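Local atomic coordinates of SnoaL-like domain-containing protein (Burkholderia xenovorans LB400, PDB entry 3FGY), a protein that is of unknown function but has an NTF2-like, SnoaL-related fold, whose cone-shaped pocket probably holds a small-molecule ligand. Residues M64-P70 / F87-K93; D101-A106 / I117-D122; L27-A31 / S112-S116. All coordinates share one frame; numbering follows the deposited sequence. Where two conformers were deposited one is given.

Interaction 1. Residues M64-P70 / F87-K93; sequences MVEISYP and FATGRVK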
loop_
_atom_site.group_PDB
_atom_site.type_symbol
_atom_site.label_atom_id
_atom_site.label_comp_id
_atom_site.label_asym_id
_atom_site.label_seq_id
_atom_site.Cartn_x
_atom_site.Cartn_y
_atom_site.Cartn_z
HETATM N N MSE A 64 -1.593 -9.539 -20.838
HETATM C CA MSE A 64 -0.389 -10.117 -20.262
HETATM C C MSE A 64 -0.552 -10.811 -18.934
HETATM O O MSE A 64 0.323 -11.575 -18.562
HETATM C CB MSE A 64 0.718 -9.090 -20.210
HETATM C CG MSE A 64 1.212 -8.773 -21.590
HETATM SE SE MSE A 64 2.535 -7.439 -21.495
HETATM C CE MSE A 64 4.185 -8.501 -21.705
ATOM N N VAL A 65 -1.691 -10.648 -18.267
ATOM C CA VAL A 65 -1.861 -11.261 -16.950
ATOM C C VAL A 65 -3.292 -11.730 -16.734
ATOM O O VAL A 65 -4.252 -11.124 -17.234
ATOM C CB VAL A 65 -1.413 -10.324 -15.807
ATOM C CG1 VAL A 65 -2.373 -9.163 -15.612
ATOM C CG2 VAL A 65 -1.294 -11.096 -14.498
ATOM N N GLU A 66 -3.407 -12.862 -16.034
ATOM C CA GLU A 66 -4.664 -13.395 -15.548
ATOM C C GLU A 66 -4.683 -13.051 -14.071
ATOM O O GLU A 66 -3.720 -13.355 -13.360
ATOM C CB GLU A 66 -4.699 -14.908 -15.750
ATOM C CG GLU A 66 -4.755 -15.339 -17.224
ATOM C CD GLU A 66 -4.374 -16.786 -17.468
ATOM O OE1 GLU A 66 -4.114 -17.514 -16.497
ATOM O OE2 GLU A 66 -4.347 -17.208 -18.658
ATOM N N ILE A 67 -5.726 -12.361 -13.619
ATOM C CA ILE A 67 -5.785 -11.931 -12.239
ATOM C C ILE A 67 -7.136 -12.293 -11.623
ATOM O O ILE A 67 -8.198 -12.180 -12.267
ATOM C CB ILE A 67 -5.444 -10.432 -12.089
ATOM C CG1 ILE A 67 -5.259 -10.071 -10.613
ATOM C CG2 ILE A 67 -6.500 -9.566 -12.786
ATOM C CD1 ILE A 67 -4.714 -8.682 -10.384
ATOM N N SER A 68 -7.073 -12.767 -10.387
ATOM C CA SER A 68 -8.240 -13.200 -9.617
ATOM C C SER A 68 -8.214 -12.520 -8.264
ATOM O O SER A 68 -7.162 -12.412 -7.653
ATOM C CB SER A 68 -8.197 -14.718 -9.369
ATOM O OG SER A 68 -8.321 -15.459 -10.564
ATOM N N TYR A 69 -9.380 -12.141 -7.765
ATOM C CA TYR A 69 -9.511 -11.556 -6.448
ATOM C C TYR A 69 -10.397 -12.515 -5.648
ATOM O O TYR A 69 -11.611 -12.571 -5.900
ATOM C CB TYR A 69 -10.148 -10.156 -6.578
ATOM C CG TYR A 69 -9.443 -9.280 -7.609
ATOM C CD1 TYR A 69 -8.321 -8.516 -7.265
ATOM C CD2 TYR A 69 -9.863 -9.267 -8.942
ATOM C CE1 TYR A 69 -7.661 -7.724 -8.220
ATOM C CE2 TYR A 69 -9.217 -8.483 -9.914
ATOM C CZ TYR A 69 -8.107 -7.721 -9.550
ATOM O OH TYR A 69 -7.478 -6.951 -10.526
ATOM N N PRO A 70 -9.795 -13.358 -4.784
ATOM C CA PRO A 70 -10.612 -14.372 -4.087
ATOM C C PRO A 70 -11.707 -13.804 -3.175
ATOM O O PRO A 70 -12.756 -14.437 -3.031
ATOM C CB PRO A 70 -9.600 -15.182 -3.257
ATOM C CG PRO A 70 -8.258 -14.575 -3.486
ATOM C CD PRO A 70 -8.350 -13.458 -4.469
ATOM N N PHE A 87 -6.347 -8.303 -2.140
ATOM C CA PHE A 87 -5.425 -9.418 -2.351
ATOM C C PHE A 87 -5.797 -10.060 -3.676
ATOM O O PHE A 87 -6.979 -10.210 -3.996
ATOM C CB PHE A 87 -5.492 -10.398 -1.180
ATOM C CG PHE A 87 -4.704 -11.662 -1.391
ATOM C CD1 PHE A 87 -3.352 -11.720 -1.106
ATOM C CD2 PHE A 87 -5.328 -12.787 -1.876
ATOM C CE1 PHE A 87 -2.628 -12.912 -1.315
ATOM C CE2 PHE A 87 -4.631 -13.945 -2.091
ATOM C CZ PHE A 87 -3.281 -14.013 -1.809
ATOM N N ALA A 88 -4.783 -10.374 -4.469
ATOM C CA ALA A 88 -4.958 -11.011 -5.765
ATOM C C ALA A 88 -4.066 -12.209 -5.899
ATOM O O ALA A 88 -2.983 -12.259 -5.302
ATOM C CB ALA A 88 -4.623 -10.036 -6.924
ATOM N N THR A 89 -4.520 -13.153 -6.712
ATOM C CA THR A 89 -3.666 -14.203 -7.220
ATOM C C THR A 89 -3.636 -14.069 -8.744
ATOM O O THR A 89 -4.590 -13.579 -9.368
ATOM C CB THR A 89 -4.149 -15.592 -6.804
ATOM O OG1 THR A 89 -5.459 -15.822 -7.323
ATOM C CG2 THR A 89 -4.172 -15.723 -5.281
ATOM N N GLY A 90 -2.531 -14.434 -9.366
ATOM C CA GLY A 90 -2.437 -14.290 -10.792
ATOM C C GLY A 90 -1.451 -15.193 -11.488
ATOM O O GLY A 90 -0.697 -15.932 -10.857
ATOM N N ARG A 91 -1.470 -15.109 -12.808
ATOM C CA ARG A 91 -0.540 -15.809 -13.654
ATOM C C ARG A 91 -0.160 -14.933 -14.833
ATOM O O ARG A 91 -1.010 -14.292 -15.451
ATOM C CB ARG A 91 -1.127 -17.122 -14.110
ATOM C CG ARG A 91 -0.144 -17.988 -14.888
ATOM C CD ARG A 91 -0.667 -19.421 -14.964
ATOM N NE ARG A 91 -1.875 -19.502 -15.793
ATOM C CZ ARG A 91 -2.616 -20.607 -15.982
ATOM N NH1 ARG A 91 -2.304 -21.778 -15.422
ATOM N NH2 ARG A 91 -3.688 -20.543 -16.760
ATOM N N VAL A 92 1.133 -14.870 -15.093
ATOM C CA VAL A 92 1.671 -14.089 -16.194
ATOM C C VAL A 92 1.636 -14.937 -17.445
ATOM O O VAL A 92 2.187 -16.041 -17.480
ATOM C CB VAL A 92 3.107 -13.580 -15.897
ATOM C CG1 VAL A 92 3.663 -12.834 -17.109
ATOM C CG2 VAL A 92 3.117 -12.679 -14.673
ATOM N N LYS A 93 0.955 -14.462 -18.478
ATOM C CA LYS A 93 0.719 -15.296 -19.652
ATOM C C LYS A 93 2.007 -15.690 -20.389
ATOM O O LYS A 93 2.134 -16.837 -20.831
ATOM C CB LYS A 93 -0.303 -14.628 -20.588
ATOM C CG LYS A 93 -1.714 -14.480 -20.026
ATOM C CD LYS A 93 -2.681 -14.036 -21.148
ATOM C CE LYS A 93 -4.125 -13.771 -20.686
ATOM N NZ LYS A 93 -5.066 -14.983 -20.744
#

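Interaction 2. Residues D101-A106 / I117-D122; sequences DDWVFA and IREYID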
loop_
_atom_site.group_PDB
_atom_site.type_symbol
_atom_site.label_atom_id
_atom_site.label_comp_id
_atom_site.label_asym_id
_atom_site.label_seq_id
_atom_site.Cartn_x
_atom_site.Cartn_y
_atom_site.Cartn_z
ATOM N N ASP A 101 -0.458 -11.258 -4.469
ATOM C CA ASP A 101 -0.129 -9.830 -4.290
ATOM C C ASP A 101 -1.105 -9.287 -3.268
ATOM O O ASP A 101 -2.306 -9.353 -3.498
ATOM C CB ASP A 101 -0.280 -9.052 -5.622
ATOM C CG ASP A 101 0.317 -7.621 -5.575
ATOM O OD1 ASP A 101 1.207 -7.374 -4.756
ATOM O OD2 ASP A 101 -0.127 -6.743 -6.363
ATOM N N ASP A 102 -0.581 -8.835 -2.131
ATOM C CA ASP A 102 -1.325 -7.957 -1.206
ATOM C C ASP A 102 -1.109 -6.531 -1.677
ATOM O O ASP A 102 0.032 -6.076 -1.844
ATOM C CB ASP A 102 -0.881 -8.114 0.239
ATOM C CG ASP A 102 -1.542 -9.307 0.897
ATOM O OD1 ASP A 102 -2.665 -9.174 1.391
ATOM O OD2 ASP A 102 -0.927 -10.382 0.887
ATOM N N TRP A 103 -2.202 -5.825 -1.942
ATOM C CA TRP A 103 -2.128 -4.521 -2.551
ATOM C C TRP A 103 -3.009 -3.451 -1.893
ATOM O O TRP A 103 -4.034 -3.749 -1.265
ATOM C CB TRP A 103 -2.478 -4.615 -4.042
ATOM C CG TRP A 103 -3.754 -5.349 -4.343
ATOM C CD1 TRP A 103 -3.894 -6.667 -4.703
ATOM C CD2 TRP A 103 -5.096 -4.799 -4.332
ATOM N NE1 TRP A 103 -5.229 -6.969 -4.905
ATOM C CE2 TRP A 103 -5.979 -5.841 -4.697
ATOM C CE3 TRP A 103 -5.625 -3.537 -4.055
ATOM C CZ2 TRP A 103 -7.372 -5.657 -4.793
ATOM C CZ3 TRP A 103 -7.029 -3.348 -4.170
ATOM C CH2 TRP A 103 -7.874 -4.408 -4.522
ATOM N N VAL A 104 -2.610 -2.197 -2.093
ATOM C CA VAL A 104 -3.459 -1.051 -1.809
ATOM C C VAL A 104 -3.522 -0.153 -3.044
ATOM O O VAL A 104 -2.507 0.157 -3.666
ATOM C CB VAL A 104 -2.928 -0.246 -0.599
ATOM C CG1 VAL A 104 -3.710 1.097 -0.421
ATOM C CG2 VAL A 104 -2.972 -1.107 0.680
ATOM N N PHE A 105 -4.741 0.287 -3.383
ATOM C CA PHE A 105 -4.931 1.332 -4.388
ATOM C C PHE A 105 -5.364 2.577 -3.627
ATOM O O PHE A 105 -6.382 2.567 -2.947
ATOM C CB PHE A 105 -6.013 0.965 -5.412
ATOM C CG PHE A 105 -5.565 -0.003 -6.465
ATOM C CD1 PHE A 105 -4.616 -0.996 -6.187
ATOM C CD2 PHE A 105 -6.079 0.076 -7.741
ATOM C CE1 PHE A 105 -4.221 -1.910 -7.160
ATOM C CE2 PHE A 105 -5.686 -0.839 -8.717
ATOM C CZ PHE A 105 -4.770 -1.830 -8.423
ATOM N N ALA A 106 -4.565 3.620 -3.692
ATOM C CA ALA A 106 -4.850 4.883 -3.001
ATOM C C ALA A 106 -5.424 5.810 -4.049
ATOM O O ALA A 106 -4.750 6.173 -5.029
ATOM C CB ALA A 106 -3.590 5.482 -2.383
ATOM N N ILE A 117 -4.775 7.706 -8.922
ATOM C CA ILE A 117 -4.639 6.374 -8.369
ATOM C C ILE A 117 -3.146 6.123 -8.227
ATOM O O ILE A 117 -2.381 6.399 -9.140
ATOM C CB ILE A 117 -5.209 5.311 -9.337
ATOM C CG1 ILE A 117 -6.695 5.566 -9.604
ATOM C CG2 ILE A 117 -4.936 3.859 -8.870
ATOM C CD1 ILE A 117 -7.216 4.811 -10.782
ATOM N N ARG A 118 -2.735 5.590 -7.085
ATOM C CA ARG A 118 -1.391 5.073 -6.929
ATOM C C ARG A 118 -1.504 3.669 -6.334
ATOM O O ARG A 118 -2.152 3.508 -5.313
ATOM C CB ARG A 118 -0.580 5.987 -6.013
ATOM C CG ARG A 118 0.885 5.809 -6.196
ATOM C CD ARG A 118 1.762 6.439 -5.134
ATOM N NE ARG A 118 3.009 5.717 -5.285
ATOM C CZ ARG A 118 4.000 6.062 -6.098
ATOM N NH1 ARG A 118 4.003 7.224 -6.695
ATOM N NH2 ARG A 118 5.032 5.242 -6.252
ATOM N N GLU A 119 -0.880 2.678 -6.977
ATOM C CA GLU A 119 -0.824 1.335 -6.448
ATOM C C GLU A 119 0.413 1.104 -5.561
ATOM O O GLU A 119 1.521 1.563 -5.864
ATOM C CB GLU A 119 -0.784 0.295 -7.571
ATOM C CG GLU A 119 -1.854 0.416 -8.616
ATOM C CD GLU A 119 -1.890 -0.796 -9.556
ATOM O OE1 GLU A 119 -1.163 -1.810 -9.290
ATOM O OE2 GLU A 119 -2.633 -0.733 -10.553
ATOM N N TYR A 120 0.188 0.307 -4.522
ATOM C CA TYR A 120 1.222 -0.186 -3.638
ATOM C C TYR A 120 1.091 -1.719 -3.707
ATOM O O TYR A 120 0.098 -2.274 -3.277
ATOM C CB TYR A 120 1.039 0.339 -2.229
ATOM C CG TYR A 120 1.080 1.854 -2.130
ATOM C CD1 TYR A 120 -0.040 2.615 -2.475
ATOM C CD2 TYR A 120 2.204 2.539 -1.665
ATOM C CE1 TYR A 120 -0.031 4.005 -2.361
ATOM C CE2 TYR A 120 2.209 3.923 -1.555
ATOM C CZ TYR A 120 1.113 4.662 -1.909
ATOM O OH TYR A 120 1.083 6.052 -1.787
ATOM N N ILE A 121 2.113 -2.362 -4.273
ATOM C CA ILE A 121 2.069 -3.762 -4.644
ATOM C C ILE A 121 3.406 -4.443 -4.324
ATOM O O ILE A 121 4.384 -3.792 -3.953
ATOM C CB ILE A 121 1.730 -3.911 -6.158
ATOM C CG1 ILE A 121 2.844 -3.305 -7.013
ATOM C CG2 ILE A 121 0.318 -3.313 -6.458
ATOM C CD1 ILE A 121 2.552 -3.386 -8.479
ATOM N N ASP A 122 3.438 -5.768 -4.448
ATOM C CA ASP A 122 4.676 -6.532 -4.275
ATOM C C ASP A 122 5.489 -6.464 -5.560
ATOM O O ASP A 122 5.436 -7.349 -6.411
ATOM C CB ASP A 122 4.360 -7.986 -3.895
ATOM C CG ASP A 122 5.549 -8.721 -3.305
ATOM O OD1 ASP A 122 6.713 -8.323 -3.561
ATOM O OD2 ASP A 122 5.297 -9.729 -2.584
HETATM O O HOH W 1 2.656 -9.223 -1.256
#

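Interaction 3. Residues L27-A31 / S112-S116; sequences LAVSA and SKVTS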
loop_
_atom_site.group_PDB
_atom_site.type_symbol
_atom_site.label_atom_id
_atom_site.label_comp_id
_atom_site.label_asym_id
_atom_site.label_seq_id
_atom_site.Cartn_x
_atom_site.Cartn_y
_atom_site.Cartn_z
ATOM N N LEU A 27 -14.876 5.415 -18.117
ATOM C CA LEU A 27 -14.377 6.754 -18.378
ATOM C C LEU A 27 -15.374 7.782 -17.877
ATOM O O LEU A 27 -15.012 8.928 -17.637
ATOM C CB LEU A 27 -14.131 6.964 -19.874
ATOM C CG LEU A 27 -13.097 6.048 -20.542
ATOM C CD1 LEU A 27 -13.092 6.280 -22.045
ATOM C CD2 LEU A 27 -11.709 6.251 -19.962
ATOM N N ALA A 28 -16.637 7.377 -17.742
ATOM C CA ALA A 28 -17.679 8.260 -17.216
ATOM C C ALA A 28 -17.428 8.612 -15.750
ATOM O O ALA A 28 -17.899 9.646 -15.279
ATOM C CB ALA A 28 -19.061 7.632 -17.381
ATOM N N VAL A 29 -16.687 7.760 -15.039
ATOM C CA VAL A 29 -16.298 8.043 -13.656
ATOM C C VAL A 29 -14.803 8.365 -13.513
ATOM O O VAL A 29 -14.273 8.354 -12.401
ATOM C CB VAL A 29 -16.674 6.875 -12.699
ATOM C CG1 VAL A 29 -18.191 6.652 -12.709
ATOM C CG2 VAL A 29 -15.914 5.593 -13.031
ATOM N N SER A 30 -14.140 8.655 -14.639
ATOM C CA SER A 30 -12.695 8.921 -14.710
ATOM C C SER A 30 -12.450 10.358 -15.142
ATOM O O SER A 30 -12.987 10.803 -16.174
ATOM C CB SER A 30 -12.032 7.985 -15.710
ATOM O OG SER A 30 -11.961 6.659 -15.196
ATOM N N ALA A 31 -11.655 11.094 -14.362
ATOM C CA ALA A 31 -11.303 12.474 -14.718
ATOM C C ALA A 31 -10.567 12.480 -16.053
ATOM O O ALA A 31 -9.911 11.516 -16.415
ATOM C CB ALA A 31 -10.471 13.131 -13.650
ATOM N N SER A 112 -16.732 14.106 -8.300
ATOM C CA SER A 112 -17.415 12.848 -8.596
ATOM C C SER A 112 -16.691 11.975 -9.633
ATOM O O SER A 112 -17.284 11.036 -10.188
ATOM C CB SER A 112 -18.865 13.121 -9.024
ATOM O OG SER A 112 -19.495 13.968 -8.080
ATOM N N LYS A 113 -15.401 12.256 -9.839
ATOM C CA LYS A 113 -14.576 11.522 -10.781
ATOM C C LYS A 113 -13.304 11.039 -10.074
ATOM O O LYS A 113 -12.713 11.767 -9.268
ATOM C CB LYS A 113 -14.145 12.439 -11.921
ATOM C CG LYS A 113 -15.275 13.051 -12.722
ATOM C CD LYS A 113 -15.777 12.123 -13.812
ATOM C CE LYS A 113 -16.752 12.857 -14.736
ATOM N NZ LYS A 113 -17.058 12.077 -15.974
ATOM N N VAL A 114 -12.871 9.831 -10.404
ATOM C CA VAL A 114 -11.560 9.370 -9.987
ATOM C C VAL A 114 -10.482 10.191 -10.690
ATOM O O VAL A 114 -10.458 10.266 -11.926
ATOM C CB VAL A 114 -11.363 7.878 -10.292
ATOM C CG1 VAL A 114 -9.929 7.457 -9.931
ATOM C CG2 VAL A 114 -12.410 7.042 -9.539
ATOM N N THR A 115 -9.623 10.838 -9.903
ATOM C CA THR A 115 -8.608 11.739 -10.443
ATOM C C THR A 115 -7.172 11.242 -10.319
ATOM O O THR A 115 -6.351 11.545 -11.183
ATOM C CB THR A 115 -8.713 13.148 -9.793
ATOM O OG1 THR A 115 -8.314 13.098 -8.408
ATOM C CG2 THR A 115 -10.148 13.675 -9.919
ATOM N N SER A 116 -6.853 10.509 -9.251
ATOM C CA SER A 116 -5.496 9.981 -9.056
ATOM C C SER A 116 -5.597 8.617 -8.428
ATOM O O SER A 116 -6.422 8.405 -7.521
ATOM C CB SER A 116 -4.690 10.874 -8.107
ATOM O OG SER A 116 -4.549 12.182 -8.644
HETATM O O HOH W 2 -15.084 11.653 -17.618
#

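Interaction 1. Residues M64-P70 / F87-K93
I67 and A88 meet at the apolar centre of this contact, CD1 of I67, in one of its two conformers, lying 3.7 Å from CB of A88. The two belong to the antiparallel hairpin of strands 65-78 and 81-92, at the outer end of the curved sheet of an NTF2-like fold. CG1 of I67 stands opposite its backbone N (chi1 -169°) and the chain runs on extended, which carries CD1 along the strand to the methyl. The ring of Y69 comes to the same methyl obliquely, with CD1 and CE1 both near it, so A88 CB is touched by two side chains of the facing strand. A88 in turn packs on W103 of strand 98-110, and the side chain of I67 is about 4 Å from a bound unidentified ligand. Farther along, P70 crosses F87 at about a right angle and sets CG against the ring edge, 3.8 Å from CD2. Opposite I67 stands G90, whose CA comes within 3.0 Å of E66 O.

The backbones are joined by paired bonds at E66/R91 and S68/T89; V65/V92 and I67/G90 are the non-hydrogen-bonded pairs. Just before V65, where the chain leaves helix 50-64, M64 O takes K93 N from above its carbonyl plane.

On the face of E66, S68, T89 and R91, E66 bridges two cations in a salt-bridge network. It runs side by side with R91, carboxylate and guanidinium planes 58° apart. A bend at chi3 (68°) turns R91 so that NE reaches E66 OE1 at 3.1 Å, while NH2 adds a weak bond to the same oxygen. The other oxygen serves K93, whose chain crosses E66 at about a right angle: E66 OE2 takes K93 NZ on its anti lone pair at 3.1 Å.

Interaction 2. Residues D101-A106 / I117-D122
V104/Y120 and A106/R118 are the hydrogen-bonded antiparallel pairs of two strands running at 165°, with F105/E119 the non-hydrogen-bonded pair between them. On the face of F105 and E119 the carboxylate of E119 stacks on the ring of F105, the two planes only 20° apart. E119 CG sits 3.8 Å from the ring centroid, a CH-pi contact over the face, and E119 OE2 reaches 3.2 Å from F105 CZ. The chain of E119, extended beyond CG, runs alongside the phenyl. Outside the segments, W36 NE1 bonds to OE2 and a bound unidentified ligand to OE1, so both oxygens are engaged.

This hairpin of strands 98-110 and 113-120 forms the middle of the NTF2-like sheet, and E119 probably lines the pocket expected on this side of such a sheet. D101 faces the same side. Its OD1 takes D122 N at 2.8 Å, nearly straight at 167° and somewhat out of the carboxylate plane, while OD2 packs against I121 CB at 3.4 Å.

The reverse face meets the second subunit. There A106 CB touches the edge of the Y120 ring at CE1, 3.9 Å away, and V104 and Y120 both pack across the dimer interface. D122 is the N-cap of helix 123-129: its OD1 receives A125 N and also bonds T123 OG1 of the second subunit, whereas OD2 accepts from a water 3.0 Å away.

Interaction 3. Residues L27-A31 / S112-S116
K113 reaches A28 through a chain that starts with CG opposite its own carbonyl carbon, bends at chi2 (-84°) and then runs straight. The bend lays the methylenes across the backbone of 28-31 and brings the ammonium to the backbone carbonyls of A28 and S30, whose partial negative charge it probably offsets. There K113 NZ bonds to A28 O at 2.7 Å, from well above the carbonyl plane, 51° out of it. A water accepts from K113 NZ at 2.6 Å and donates to S30 O, so the lysine holds one carbonyl directly and a second through solvent. S30 O has a further partner in H51 NE2 of helix 50-64.

Nearer the strand, K113 CB lies 3.7 Å from A31 N, and CD lies near both A28 O and S30 O. In T115, CG2 stands opposite the carbonyl carbon, with OG1 in the position between N and C (chi1 69°); this turns the methyl to A31 CB, 3.8 Å away, and OG1 to T108 O of strand 98-110.

The backbones are tied by two bonds flanking S30: V114 N gives to V29 O at 2.9 Å, and A31 N gives to V114 O at 2.8 Å, the latter nearly straight. V114 and S30 turn their side chains to the same face, where F14 of helix 5-20 packs on both; S30 OG bonds back to L26 O.

T115 and S116 both face T108, a classic beta bulge at the start of strand 113-120. S30 with V114 is a single parallel bridge, through which the chain leaving the N-terminal helices of this NTF2-like fold joins the beginning of the inner strand 113-120 of its mixed sheet.

The three contacts follow one curved sheet. Interactions 1 and 2 touch: strands 81-92 and 98-110 are neighbours, and A88 O lies 2.8 Å from D101 N, a probable hydrogen bond, while W103 NE1 packs against F87 N. Interaction 3 shares strand 113-120 with interaction 2, which takes up the strand where 112-116 ends; their centres are 18 Å apart. Interactions 1 and 3 lie on opposite sides of the chain's centre, with nearest atoms about 15 Å apart. Unidentified ligand, probably from the crystallisation liquor, lies about 2 Å from the E119 side chain and about 4 Å from that of I67 (nearest atoms), consistent with a pocket on this side of the sheet.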